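Local coordinates for protein uroporphyrinogen III cosynthase (HemD) (Helicobacter pylori, PDB 3P9Z) that probably catalyses the cyclization of the linear tetrapyrrole hydroxymethylbilane to uroporphyrinogen III, with release of water, in porphyrin biosynthesis, at residues L65-Y71 with H84-F90; K19-L23 with A156-K160; F167-A173 with T194-L199. All blocks are in the same frame, centred on the assembly; numbering follows the deposited sequence.

Contact 1. Residues L65-Y71 with H84-F90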
loop_
_atom_site.group_PDB
_atom_site.type_symbol
_atom_site.label_atom_id
_atom_site.label_comp_id
_atom_site.label_asym_id
_atom_site.label_seq_id
_atom_site.Cartn_x
_atom_site.Cartn_y
_atom_site.Cartn_z
ATOM N N LEU A 65 -22.533 0.500 2.787
ATOM C CA LEU A 65 -21.170 0.270 3.262
ATOM C C LEU A 65 -20.676 1.377 4.205
ATOM O O LEU A 65 -19.963 1.101 5.185
ATOM C CB LEU A 65 -20.194 0.118 2.085
ATOM C CG LEU A 65 -20.178 -1.202 1.306
ATOM C CD1 LEU A 65 -19.237 -1.048 0.152
ATOM C CD2 LEU A 65 -19.761 -2.403 2.145
ATOM N N GLN A 66 -21.046 2.620 3.904
ATOM C CA GLN A 66 -20.680 3.747 4.752
ATOM C C GLN A 66 -21.429 3.714 6.084
ATOM O O GLN A 66 -21.087 4.462 7.015
ATOM C CB GLN A 66 -20.922 5.076 4.032
ATOM C CG GLN A 66 -19.755 5.475 3.135
ATOM C CD GLN A 66 -20.118 6.546 2.109
ATOM O OE1 GLN A 66 -21.283 6.711 1.729
ATOM N NE2 GLN A 66 -19.114 7.269 1.648
ATOM N N ASN A 67 -22.432 2.838 6.158
ATOM C CA ASN A 67 -23.267 2.689 7.346
ATOM C C ASN A 67 -22.858 1.520 8.253
ATOM O O ASN A 67 -23.395 1.369 9.335
ATOM C CB ASN A 67 -24.729 2.535 6.931
ATOM C CG ASN A 67 -25.690 2.682 8.107
ATOM O OD1 ASN A 67 -25.667 3.690 8.835
ATOM N ND2 ASN A 67 -26.539 1.674 8.305
ATOM N N ILE A 68 -21.924 0.690 7.799
ATOM C CA ILE A 68 -21.503 -0.491 8.543
ATOM C C ILE A 68 -20.224 -0.167 9.313
ATOM O O ILE A 68 -19.228 0.245 8.704
ATOM C CB ILE A 68 -21.291 -1.717 7.609
ATOM C CG1 ILE A 68 -22.590 -2.062 6.876
ATOM C CG2 ILE A 68 -20.739 -2.927 8.402
ATOM C CD1 ILE A 68 -22.418 -2.995 5.654
ATOM N N PRO A 69 -20.246 -0.324 10.650
ATOM C CA PRO A 69 -19.041 0.012 11.434
ATOM C C PRO A 69 -17.756 -0.580 10.825
ATOM O O PRO A 69 -17.695 -1.781 10.538
ATOM C CB PRO A 69 -19.339 -0.565 12.823
ATOM C CG PRO A 69 -20.876 -0.569 12.902
ATOM C CD PRO A 69 -21.336 -0.872 11.500
ATOM N N ALA A 70 -16.764 0.292 10.618
ATOM C CA ALA A 70 -15.522 -0.041 9.936
ATOM C C ALA A 70 -14.323 -0.008 10.893
ATOM O O ALA A 70 -14.183 0.919 11.709
ATOM C CB ALA A 70 -15.290 0.933 8.769
ATOM N N TYR A 71 -13.484 -1.035 10.777
ATOM C CA TYR A 71 -12.278 -1.202 11.568
ATOM C C TYR A 71 -11.083 -1.095 10.636
ATOM O O TYR A 71 -11.181 -1.404 9.433
ATOM C CB TYR A 71 -12.286 -2.554 12.277
ATOM C CG TYR A 71 -13.376 -2.670 13.336
ATOM C CD1 TYR A 71 -13.074 -2.504 14.685
ATOM C CD2 TYR A 71 -14.699 -2.932 12.982
ATOM C CE1 TYR A 71 -14.050 -2.602 15.647
ATOM C CE2 TYR A 71 -15.693 -3.034 13.936
ATOM C CZ TYR A 71 -15.362 -2.862 15.260
ATOM O OH TYR A 71 -16.325 -2.939 16.209
ATOM N N HIS A 84 -13.605 10.097 4.544
ATOM C CA HIS A 84 -14.488 9.843 3.412
ATOM C C HIS A 84 -15.873 9.317 3.776
ATOM O O HIS A 84 -16.491 8.597 3.000
ATOM C CB HIS A 84 -13.776 8.984 2.354
ATOM C CG HIS A 84 -12.654 9.703 1.670
ATOM N ND1 HIS A 84 -12.853 10.550 0.599
ATOM C CD2 HIS A 84 -11.324 9.730 1.926
ATOM C CE1 HIS A 84 -11.693 11.057 0.217
ATOM N NE2 HIS A 84 -10.749 10.578 1.009
ATOM N N HIS A 85 -16.346 9.684 4.971
ATOM C CA HIS A 85 -17.747 9.490 5.388
ATOM C C HIS A 85 -18.157 8.042 5.712
ATOM O O HIS A 85 -19.337 7.704 5.717
ATOM C CB HIS A 85 -18.709 10.152 4.384
ATOM C CG HIS A 85 -18.368 11.583 4.093
ATOM N ND1 HIS A 85 -18.378 12.110 2.820
ATOM C CD2 HIS A 85 -17.965 12.589 4.911
ATOM C CE1 HIS A 85 -18.016 13.381 2.867
ATOM N NE2 HIS A 85 -17.760 13.697 4.125
ATOM N N PHE A 86 -17.178 7.195 6.000
ATOM C CA PHE A 86 -17.487 5.858 6.491
ATOM C C PHE A 86 -17.756 5.962 7.984
ATOM O O PHE A 86 -17.324 6.926 8.634
ATOM C CB PHE A 86 -16.350 4.889 6.179
ATOM C CG PHE A 86 -16.309 4.461 4.735
ATOM C CD1 PHE A 86 -15.784 5.302 3.760
ATOM C CD2 PHE A 86 -16.800 3.222 4.354
ATOM C CE1 PHE A 86 -15.751 4.904 2.420
ATOM C CE2 PHE A 86 -16.773 2.810 3.015
ATOM C CZ PHE A 86 -16.256 3.649 2.050
ATOM N N LYS A 87 -18.515 5.005 8.497
ATOM C CA LYS A 87 -18.765 4.859 9.916
ATOM C C LYS A 87 -17.602 4.126 10.610
ATOM O O LYS A 87 -17.473 2.900 10.534
ATOM C CB LYS A 87 -20.073 4.092 10.128
ATOM C CG LYS A 87 -20.430 3.877 11.590
ATOM C CD LYS A 87 -21.705 3.055 11.726
ATOM C CE LYS A 87 -22.943 3.919 11.531
ATOM N NZ LYS A 87 -24.135 3.064 11.260
ATOM N N VAL A 88 -16.764 4.872 11.313
ATOM C CA VAL A 88 -15.607 4.258 11.974
ATOM C C VAL A 88 -15.972 3.752 13.377
ATOM O O VAL A 88 -16.439 4.519 14.215
ATOM C CB VAL A 88 -14.406 5.236 12.036
ATOM C CG1 VAL A 88 -13.203 4.562 12.653
ATOM C CG2 VAL A 88 -14.080 5.760 10.624
ATOM N N ALA A 89 -15.745 2.465 13.624
ATOM C CA ALA A 89 -16.062 1.861 14.915
ATOM C C ALA A 89 -15.161 2.347 16.039
ATOM O O ALA A 89 -14.006 2.711 15.812
ATOM C CB ALA A 89 -16.002 0.350 14.819
ATOM N N PHE A 90 -15.717 2.360 17.252
ATOM C CA PHE A 90 -14.977 2.598 18.475
ATOM C C PHE A 90 -13.842 1.579 18.597
ATOM O O PHE A 90 -14.088 0.379 18.589
ATOM C CB PHE A 90 -15.919 2.478 19.679
ATOM C CG PHE A 90 -15.237 2.667 21.014
ATOM C CD1 PHE A 90 -14.899 3.941 21.464
ATOM C CD2 PHE A 90 -14.940 1.565 21.827
ATOM C CE1 PHE A 90 -14.279 4.120 22.714
ATOM C CE2 PHE A 90 -14.322 1.730 23.083
ATOM C CZ PHE A 90 -13.989 3.017 23.518
HETATM O O HOH W 1 -18.463 2.275 7.277
HETATM O O HOH W 2 -16.209 -1.487 18.465
#
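The ring of F86 carries Q66 CG over the centre of one face, 3.8 Å from the centroid and 5° off the normal, in a textbook CH-pi contact. L65 O approaches the same ring obliquely, and V49 and L53 of helix 46-55 and L81 of helix 75-83 also touch it. At the far end of the contact the ring of Y71 receives the methyl CB of A89 over one face, set toward the rim near CZ and 3.5 Å from the centroid. A water joins Y71 OH to F90 O beside it.

Between the two rings the backbones are hydrogen-bonded to each other. A70 N donates to K87 O at 2.7 Å and A89 N to A70 O at 2.9 Å, the pattern of a parallel bridge. K87 N is shared between a weak bond to Q66 O and a second water, which lies close to L65 O and I68 O. The side chain of K87 leaves with CG anti to the backbone N and bends at its third torsion (-81°), which carries its ammonium group back over the turn. There NZ holds N67 O at 2.7 Å and N67 OD1 at 2.9 Å, the latter from above the amide plane. Two bonds thus tie one exposed lysine to one asparagine of the turn between helix 60-66 and strand 70-72. Q66 reaches the other way, giving H84 O a weak bond through NE2, while its OE1 pairs with K63.

H85, with positive phi, is the C-prime residue of the Schellman motif that ends helix 75-83. The chain then returns beside strand 70-72 in the same direction, and the whole resembles a beta-alpha-beta unit whose second strand is reduced to a single parallel bridge, A70 with V88.

Contact 2. Residues K19-L23 with A156-K160; sequences KTLIL and ALKPK
K19 reaches A156 and L157 with a chain that is extended through its first three torsions, CG lying anti to the backbone N, and turns only at the last, where chi4 of 66° swings NZ onto the end of helix 151-157. L21, two residues on in the strand and with its side chain directed to the same segment, has a second torsion of 48° that sets CD1 against L157 O, 3.4 Å away. K19 and L21 supply most of the strand's side, one with a charge and the other with methyl groups, and L157 is their main partner opposite.

The ammonium group meets two successive carbonyls at the close of the helix. NZ is 3.3 Å from A156 O and 3.4 Å from L157 O, both long, weak hydrogen bonds, so the charge is probably shared between the two oxygens. The CE of K19 lies against P159 CA at 4.1 Å, where the chain has already left the helix.

Alongside runs an apolar strip. L21 CG faces L157 CB at 4.3 Å, and L21 CD2 touches the CG of the P159 ring at the same distance. L23 extends the strip by bringing its CD2 to 4.2 Å from L157 CD1. Strand 19-28, paired with strand 7-10, is thus joined to the C-terminal end of helix 151-157, and F176 of helix 170-179 touches L21, L23 and P159 alike.

The end-to-end direction of 19-23 lies 105° from that of 156-159, which confines the touch to a few residues. L157 O is approached by both the lysine and the L21 side chain. A positive group beside the carbonyls of a helix C terminus is electrostatically favourable, and here it probably offsets some of the helix's negative end without demanding a precise bond.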
loop_
_atom_site.group_PDB
_atom_site.type_symbol
_atom_site.label_atom_id
_atom_site.label_comp_id
_atom_site.label_asym_id
_atom_site.label_seq_id
_atom_site.Cartn_x
_atom_site.Cartn_y
_atom_site.Cartn_z
ATOM N N LYS A 19 12.603 13.899 -8.401
ATOM C CA LYS A 19 12.288 12.881 -9.400
ATOM C C LYS A 19 11.600 11.683 -8.695
ATOM O O LYS A 19 12.054 11.205 -7.645
ATOM C CB LYS A 19 13.579 12.479 -10.141
ATOM C CG LYS A 19 13.441 11.335 -11.174
ATOM C CD LYS A 19 14.734 11.185 -12.012
ATOM C CE LYS A 19 14.706 9.941 -12.928
ATOM N NZ LYS A 19 13.662 10.047 -14.011
ATOM N N THR A 20 10.481 11.241 -9.250
ATOM C CA THR A 20 9.763 10.091 -8.715
ATOM C C THR A 20 9.409 9.085 -9.817
ATOM O O THR A 20 8.844 9.449 -10.850
ATOM C CB THR A 20 8.485 10.507 -7.957
ATOM O OG1 THR A 20 8.826 11.383 -6.872
ATOM C CG2 THR A 20 7.759 9.273 -7.375
ATOM N N LEU A 21 9.721 7.817 -9.573
ATOM C CA LEU A 21 9.347 6.739 -10.485
ATOM C C LEU A 21 8.079 6.070 -9.959
ATOM O O LEU A 21 8.098 5.461 -8.886
ATOM C CB LEU A 21 10.487 5.719 -10.594
ATOM C CG LEU A 21 11.578 5.890 -11.673
ATOM C CD1 LEU A 21 12.143 7.301 -11.730
ATOM C CD2 LEU A 21 12.721 4.894 -11.469
ATOM N N ILE A 22 6.981 6.202 -10.700
ATOM C CA ILE A 22 5.716 5.562 -10.323
ATOM C C ILE A 22 5.502 4.446 -11.329
ATOM O O ILE A 22 4.978 4.662 -12.438
ATOM C CB ILE A 22 4.519 6.562 -10.320
ATOM C CG1 ILE A 22 4.803 7.741 -9.374
ATOM C CG2 ILE A 22 3.161 5.841 -9.948
ATOM C CD1 ILE A 22 3.862 8.962 -9.588
ATOM N N LEU A 23 5.923 3.246 -10.943
ATOM C CA LEU A 23 5.975 2.134 -11.880
ATOM C C LEU A 23 4.817 1.150 -11.752
ATOM O O LEU A 23 4.695 0.222 -12.553
ATOM C CB LEU A 23 7.286 1.388 -11.702
ATOM C CG LEU A 23 8.551 2.249 -11.759
ATOM C CD1 LEU A 23 9.735 1.379 -11.422
ATOM C CD2 LEU A 23 8.692 2.874 -13.130
ATOM N N ALA A 156 12.921 7.983 -20.381
ATOM C CA ALA A 156 12.665 9.180 -19.568
ATOM C C ALA A 156 12.756 8.917 -18.053
ATOM O O ALA A 156 13.096 9.806 -17.264
ATOM C CB ALA A 156 11.306 9.760 -19.915
ATOM N N LEU A 157 12.446 7.694 -17.641
ATOM C CA LEU A 157 12.423 7.375 -16.223
ATOM C C LEU A 157 13.746 6.801 -15.713
ATOM O O LEU A 157 13.946 6.727 -14.503
ATOM C CB LEU A 157 11.273 6.415 -15.914
ATOM C CG LEU A 157 9.854 6.942 -16.153
ATOM C CD1 LEU A 157 8.880 5.787 -16.205
ATOM C CD2 LEU A 157 9.440 7.958 -15.087
ATOM N N LYS A 158 14.641 6.394 -16.615
ATOM C CA LYS A 158 15.895 5.775 -16.189
ATOM C C LYS A 158 16.673 6.777 -15.315
ATOM O O LYS A 158 16.913 7.909 -15.736
ATOM C CB LYS A 158 16.731 5.327 -17.391
ATOM C CG LYS A 158 17.998 4.522 -17.043
ATOM C CD LYS A 158 18.734 4.091 -18.321
ATOM C CE LYS A 158 20.060 3.381 -18.040
ATOM N NZ LYS A 158 19.918 2.026 -17.403
ATOM N N PRO A 159 17.045 6.367 -14.086
ATOM C CA PRO A 159 17.791 7.284 -13.208
ATOM C C PRO A 159 19.137 7.662 -13.824
ATOM O O PRO A 159 19.686 6.895 -14.597
ATOM C CB PRO A 159 18.023 6.459 -11.933
ATOM C CG PRO A 159 17.015 5.345 -11.989
ATOM C CD PRO A 159 16.844 5.046 -13.464
ATOM N N LYS A 160 19.658 8.836 -13.500
ATOM C CA LYS A 160 21.029 9.150 -13.885
ATOM C C LYS A 160 21.964 8.225 -13.087
ATOM O O LYS A 160 21.600 7.680 -12.030
ATOM C CB LYS A 160 21.347 10.629 -13.625
#

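Contact 3. Residues F167-A173 with T194-L199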
loop_
_atom_site.group_PDB
_atom_site.type_symbol
_atom_site.label_atom_id
_atom_site.label_comp_id
_atom_site.label_asym_id
_atom_site.label_seq_id
_atom_site.Cartn_x
_atom_site.Cartn_y
_atom_site.Cartn_z
ATOM N N PHE A 167 13.312 3.167 -2.079
ATOM C CA PHE A 167 12.239 2.182 -2.270
ATOM C C PHE A 167 11.306 2.150 -1.069
ATOM O O PHE A 167 11.743 1.866 0.055
ATOM C CB PHE A 167 12.826 0.794 -2.552
ATOM C CG PHE A 167 13.700 0.750 -3.788
ATOM C CD1 PHE A 167 13.126 0.591 -5.061
ATOM C CD2 PHE A 167 15.080 0.854 -3.683
ATOM C CE1 PHE A 167 13.932 0.555 -6.219
ATOM C CE2 PHE A 167 15.904 0.812 -4.830
ATOM C CZ PHE A 167 15.318 0.663 -6.109
ATOM N N THR A 168 10.022 2.417 -1.315
ATOM C CA THR A 168 9.055 2.589 -0.231
ATOM C C THR A 168 8.189 1.357 0.020
ATOM O O THR A 168 7.392 1.356 0.944
ATOM C CB THR A 168 8.147 3.816 -0.468
ATOM O OG1 THR A 168 7.374 3.609 -1.659
ATOM C CG2 THR A 168 8.995 5.074 -0.639
ATOM N N ALA A 169 8.359 0.321 -0.801
ATOM C CA ALA A 169 7.648 -0.955 -0.648
ATOM C C ALA A 169 8.298 -1.980 -1.568
ATOM O O ALA A 169 9.025 -1.607 -2.486
ATOM C CB ALA A 169 6.158 -0.802 -0.999
ATOM N N ILE A 170 8.052 -3.260 -1.308
ATOM C CA ILE A 170 8.537 -4.342 -2.162
ATOM C C ILE A 170 8.044 -4.207 -3.610
ATOM O O ILE A 170 8.818 -4.384 -4.555
ATOM C CB ILE A 170 8.157 -5.754 -1.600
ATOM C CG1 ILE A 170 8.932 -6.048 -0.307
ATOM C CG2 ILE A 170 8.392 -6.868 -2.664
ATOM C CD1 ILE A 170 8.444 -7.290 0.444
ATOM N N SER A 171 6.765 -3.906 -3.788
ATOM C CA SER A 171 6.196 -3.803 -5.140
ATOM C C SER A 171 7.017 -2.828 -6.001
ATOM O O SER A 171 7.257 -3.072 -7.192
ATOM C CB SER A 171 4.744 -3.331 -5.056
ATOM O OG SER A 171 4.691 -2.018 -4.495
ATOM N N HIS A 172 7.475 -1.743 -5.383
ATOM C CA HIS A 172 8.282 -0.745 -6.070
ATOM C C HIS A 172 9.692 -1.217 -6.447
ATOM O O HIS A 172 10.173 -0.940 -7.550
ATOM C CB HIS A 172 8.336 0.532 -5.227
ATOM C CG HIS A 172 6.992 1.153 -5.038
ATOM N ND1 HIS A 172 6.505 1.535 -3.805
ATOM C CD2 HIS A 172 6.012 1.422 -5.931
ATOM C CE1 HIS A 172 5.286 2.022 -3.951
ATOM N NE2 HIS A 172 4.968 1.972 -5.233
ATOM N N ALA A 173 10.345 -1.932 -5.530
ATOM C CA ALA A 173 11.612 -2.584 -5.819
ATOM C C ALA A 173 11.465 -3.591 -6.962
ATOM O O ALA A 173 12.249 -3.591 -7.912
ATOM C CB ALA A 173 12.149 -3.271 -4.569
ATOM N N THR A 194 11.532 -5.185 5.512
ATOM C CA THR A 194 10.860 -6.068 4.569
ATOM C C THR A 194 11.275 -5.708 3.143
ATOM O O THR A 194 11.570 -6.587 2.332
ATOM C CB THR A 194 9.323 -6.074 4.718
ATOM O OG1 THR A 194 8.822 -4.774 4.440
ATOM C CG2 THR A 194 8.913 -6.470 6.123
ATOM N N THR A 195 11.339 -4.414 2.854
ATOM C CA THR A 195 11.835 -3.929 1.551
ATOM C C THR A 195 13.318 -4.277 1.376
ATOM O O THR A 195 13.721 -4.845 0.354
ATOM C CB THR A 195 11.652 -2.417 1.427
ATOM O OG1 THR A 195 10.247 -2.130 1.346
ATOM C CG2 THR A 195 12.386 -1.865 0.165
ATOM N N ALA A 196 14.106 -3.961 2.396
ATOM C CA ALA A 196 15.544 -4.188 2.356
ATOM C C ALA A 196 15.900 -5.661 2.174
ATOM O O ALA A 196 16.811 -5.983 1.420
ATOM C CB ALA A 196 16.199 -3.619 3.603
ATOM N N LEU A 197 15.175 -6.545 2.857
ATOM C CA LEU A 197 15.481 -7.974 2.796
ATOM C C LEU A 197 15.035 -8.598 1.472
ATOM O O LEU A 197 15.638 -9.568 0.987
ATOM C CB LEU A 197 14.903 -8.718 4.016
ATOM C CG LEU A 197 15.567 -8.330 5.353
ATOM C CD1 LEU A 197 14.848 -8.938 6.564
ATOM C CD2 LEU A 197 17.029 -8.740 5.360
ATOM N N TYR A 198 14.000 -8.018 0.875
ATOM C CA TYR A 198 13.631 -8.389 -0.490
ATOM C C TYR A 198 14.753 -8.009 -1.462
ATOM O O TYR A 198 15.214 -8.841 -2.251
ATOM C CB TYR A 198 12.317 -7.733 -0.916
ATOM C CG TYR A 198 12.093 -7.927 -2.391
ATOM C CD1 TYR A 198 11.568 -9.127 -2.876
ATOM C CD2 TYR A 198 12.480 -6.947 -3.304
ATOM C CE1 TYR A 198 11.392 -9.334 -4.253
ATOM C CE2 TYR A 198 12.319 -7.147 -4.693
ATOM C CZ TYR A 198 11.772 -8.335 -5.145
ATOM O OH TYR A 198 11.604 -8.540 -6.487
ATOM N N LEU A 199 15.197 -6.753 -1.406
ATOM C CA LEU A 199 16.345 -6.315 -2.208
ATOM C C LEU A 199 17.595 -7.192 -2.018
ATOM O O LEU A 199 18.282 -7.546 -2.975
ATOM C CB LEU A 199 16.687 -4.844 -1.924
ATOM C CG LEU A 199 15.694 -3.836 -2.522
ATOM C CD1 LEU A 199 15.959 -2.430 -1.992
ATOM C CD2 LEU A 199 15.756 -3.848 -4.042
#
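A173 and L199 meet where the two helices close in on the sheet: A173 CB lies 3.7 Å from L199 CD2. L199 then sends its other methyl, CD1, to 3.8 Å from CD2 of F167, the two side chains crossing at about a right angle. The small T195 completes this inner part. Its chi1 of -68° puts OG1 beside the backbone N and CG2 anti to it, 3.8 Å from F167 CB, while OG1 comes up to the A169 backbone at the start of helix 170-179. The backbones come nearest here, with I170 CA 5.0 Å from T195 CA. Behind them lies strand 187-190, whose S190 touches T195 and L199, and the F167 ring also meets F176 edge-to-face.

Strands 164-167 and 187-190 run parallel and side by side, each followed by a helix, so the contact joins successive beta-alpha units of the kind that build alternating alpha/beta lobes; F167 is the last residue of its strand and I170 the first of its helix.

The outer part is held differently. I170 and Y198 are more accessible, and I170 lies along Y198 with CG2, CG1 and CD1: CG2 stands over one face of the Y198 ring, offset to the rim, 3.9 Å from the centroid and 14° off the normal. I170 CG1 leans on Y198 CB at 3.8 Å, and its CD1 reaches the backbone oxygen of T194, a residue exposed to solvent. A173 CB reaches the same ring obliquely, 3.9 Å from Y198 CE2.

In the fold
After strand 7-10 at the N terminus the chain lays down strand 19-28, which carries half of contact 2, and then crosses into the other lobe. There contact 1 closes a short loop around helix 75-83, tying it and the chain beyond to edge strand 70-72. The chain returns along strand 135-146, antiparallel to 19-28, and helix 151-157 closes contact 2, a long loop in which contact 1 is nested. Contact 3 follows in series, joining helices 170-179 and 193-201. Contacts 2 and 3 lie near each other, centres about 16 Å apart, whereas contact 1 is about 38 Å from contact 2 between centres, across the chain's centre, as expected of a two-lobed synthase.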